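Local coordinates for protein cupin 2, conserved barrel (Desulfitobacterium hafniense, PDB 2OZJ) that is of unknown function but belongs to the cupin superfamily, whose members share a conserved beta-barrel, at residues A[14-19]-A[40-45]. Numbering follows the deposited sequence.
Sequences LPLASL and ISLFSF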
loop_
_atom_site.group_PDB
_atom_site.type_symbol
_atom_site.label_atom_id
_atom_site.label_comp_id
_atom_site.label_asym_id
_atom_site.label_seq_id
_atom_site.Cartn_x
_atom_site.Cartn_y
_atom_site.Cartn_z
ATOM N N LEU A 14 11.768 -4.675 -4.838
ATOM C CA LEU A 14 12.515 -3.706 -4.075
ATOM C C LEU A 14 11.605 -3.258 -2.952
ATOM O O LEU A 14 10.395 -3.240 -3.123
ATOM C CB LEU A 14 12.916 -2.500 -4.937
ATOM C CG LEU A 14 13.771 -2.742 -6.190
ATOM C CD1 LEU A 14 13.820 -1.473 -7.057
ATOM C CD2 LEU A 14 15.157 -3.194 -5.822
ATOM N N PRO A 15 12.203 -2.816 -1.843
ATOM C CA PRO A 15 11.431 -2.190 -0.801
ATOM C C PRO A 15 10.867 -0.890 -1.322
ATOM O O PRO A 15 11.536 -0.121 -2.034
ATOM C CB PRO A 15 12.477 -1.897 0.285
ATOM C CG PRO A 15 13.696 -2.502 -0.131
ATOM C CD PRO A 15 13.637 -2.825 -1.551
ATOM N N LEU A 16 9.643 -0.606 -0.932
ATOM C CA LEU A 16 8.945 0.515 -1.415
ATOM C C LEU A 16 9.654 1.840 -1.038
ATOM O O LEU A 16 9.818 2.755 -1.856
ATOM C CB LEU A 16 7.525 0.409 -0.845
ATOM C CG LEU A 16 6.436 1.193 -1.485
ATOM C CD1 LEU A 16 6.295 0.999 -2.985
ATOM C CD2 LEU A 16 5.138 0.757 -0.698
ATOM N N ALA A 17 10.218 1.873 0.175
ATOM C CA ALA A 17 10.970 3.040 0.641
ATOM C C ALA A 17 12.177 3.338 -0.245
ATOM O O ALA A 17 12.627 4.474 -0.356
ATOM C CB ALA A 17 11.446 2.822 2.066
ATOM N N SER A 18 12.741 2.311 -0.868
ATOM C CA SER A 18 13.929 2.492 -1.695
ATOM C C SER A 18 13.623 3.178 -3.046
ATOM O O SER A 18 14.554 3.545 -3.754
ATOM C CB SER A 18 14.679 1.151 -1.879
ATOM O OG SER A 18 14.041 0.371 -2.842
ATOM N N LEU A 19 12.353 3.340 -3.413
ATOM C CA LEU A 19 11.979 3.884 -4.706
ATOM C C LEU A 19 11.964 5.433 -4.705
ATOM O O LEU A 19 11.871 6.028 -5.756
ATOM C CB LEU A 19 10.635 3.363 -5.172
ATOM C CG LEU A 19 10.520 1.839 -5.377
ATOM C CD1 LEU A 19 9.092 1.559 -5.792
ATOM C CD2 LEU A 19 11.507 1.312 -6.389
ATOM N N ILE A 40 -2.446 6.855 -6.487
ATOM C CA ILE A 40 -1.488 6.146 -5.648
ATOM C C ILE A 40 -0.164 6.844 -5.865
ATOM O O ILE A 40 0.333 6.908 -7.016
ATOM C CB ILE A 40 -1.364 4.633 -6.008
ATOM C CG1 ILE A 40 -2.748 3.974 -6.112
ATOM C CG2 ILE A 40 -0.403 3.950 -5.007
ATOM C CD1 ILE A 40 -2.679 2.451 -6.459
ATOM N N SER A 41 0.417 7.336 -4.792
ATOM C CA SER A 41 1.621 8.146 -4.875
ATOM C C SER A 41 2.579 7.838 -3.741
ATOM O O SER A 41 2.173 7.565 -2.608
ATOM C CB SER A 41 1.293 9.628 -4.726
ATOM O OG SER A 41 0.144 10.019 -5.480
ATOM N N LEU A 42 3.862 8.018 -4.033
ATOM C CA LEU A 42 4.909 8.053 -3.010
ATOM C C LEU A 42 5.324 9.517 -2.806
ATOM O O LEU A 42 5.477 10.255 -3.782
ATOM C CB LEU A 42 6.156 7.262 -3.420
ATOM C CG LEU A 42 6.102 5.760 -3.487
ATOM C CD1 LEU A 42 7.516 5.214 -3.786
ATOM C CD2 LEU A 42 5.440 5.192 -2.179
ATOM N N PHE A 43 5.526 9.919 -1.561
ATOM C CA PHE A 43 5.963 11.259 -1.243
ATOM C C PHE A 43 7.048 11.183 -0.199
ATOM O O PHE A 43 7.038 10.277 0.666
ATOM C CB PHE A 43 4.882 12.122 -0.608
ATOM C CG PHE A 43 3.751 12.414 -1.473
ATOM C CD1 PHE A 43 3.832 13.409 -2.460
ATOM C CD2 PHE A 43 2.554 11.750 -1.320
ATOM C CE1 PHE A 43 2.722 13.708 -3.298
ATOM C CE2 PHE A 43 1.467 12.031 -2.196
ATOM C CZ PHE A 43 1.555 13.009 -3.161
ATOM N N SER A 44 7.938 12.172 -0.231
ATOM C CA SER A 44 8.845 12.397 0.877
ATOM C C SER A 44 9.070 13.875 1.084
ATOM O O SER A 44 9.134 14.639 0.099
ATOM C CB SER A 44 10.149 11.720 0.597
ATOM O OG SER A 44 10.823 12.336 -0.459
ATOM N N PHE A 45 9.150 14.287 2.346
ATOM C CA PHE A 45 9.592 15.610 2.715
ATOM C C PHE A 45 9.969 15.624 4.180
ATOM O O PHE A 45 9.841 14.601 4.870
ATOM C CB PHE A 45 8.572 16.700 2.348
ATOM C CG PHE A 45 7.223 16.552 2.984
ATOM C CD1 PHE A 45 6.275 15.728 2.417
ATOM C CD2 PHE A 45 6.887 17.306 4.119
ATOM C CE1 PHE A 45 5.019 15.604 2.989
ATOM C CE2 PHE A 45 5.630 17.206 4.695
ATOM C CZ PHE A 45 4.695 16.349 4.133
#
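Leu19 and Leu42 bring the two backbones closest, with 8.4 Å between their CA atoms; no hydrogen bond joins the short 3-10 turn of 16-19 to the strand 40-45, and the gap is filled by apolar contacts of the leucines. Leu42 carries the contact from the strand side: its CA-CB bond points at the turn, and with CG anti to the carbonyl carbon (chi1 -70°) the isobutyl group extends from the strand with both methyls against the turn. CD1 reaches the first and last residues of the turn at once, lying 3.9 Å from the backbone O of Leu16 and equally far from CB of Leu19. The other branch, CD2, meets CG of Leu16 at 4.2 Å, where the two leucine side chains pass at a slant. Leu16 is brought to this place by its own first torsion: CG stands anti to the backbone N (chi1 -161°), which carries the branch point nearer the strand than the CA-CB direction alone would suggest. In the cupin beta-barrel the strand 38-46 lies between 28-34 and 102-109, and the contact packs the N-terminal turn against that sheet: Leu65 touches both Leu16 and Leu42, while Met30 lies against Leu19. The turn is held internally. Leu19 N bonds to Leu16 O at 3.0 Å, so the carbonyl oxygen that Leu42 CD1 touches already has a polar partner, and Pro15 O accepts two bonds from Ser18, one from N and one from OG at 2.7 Å, the latter in the carbonyl plane on a lone pair. Just before the turn, Leu14 and Pro15 pair antiparallel with a strand of the second subunit, and Leu16 also packs on Val85 of that subunit.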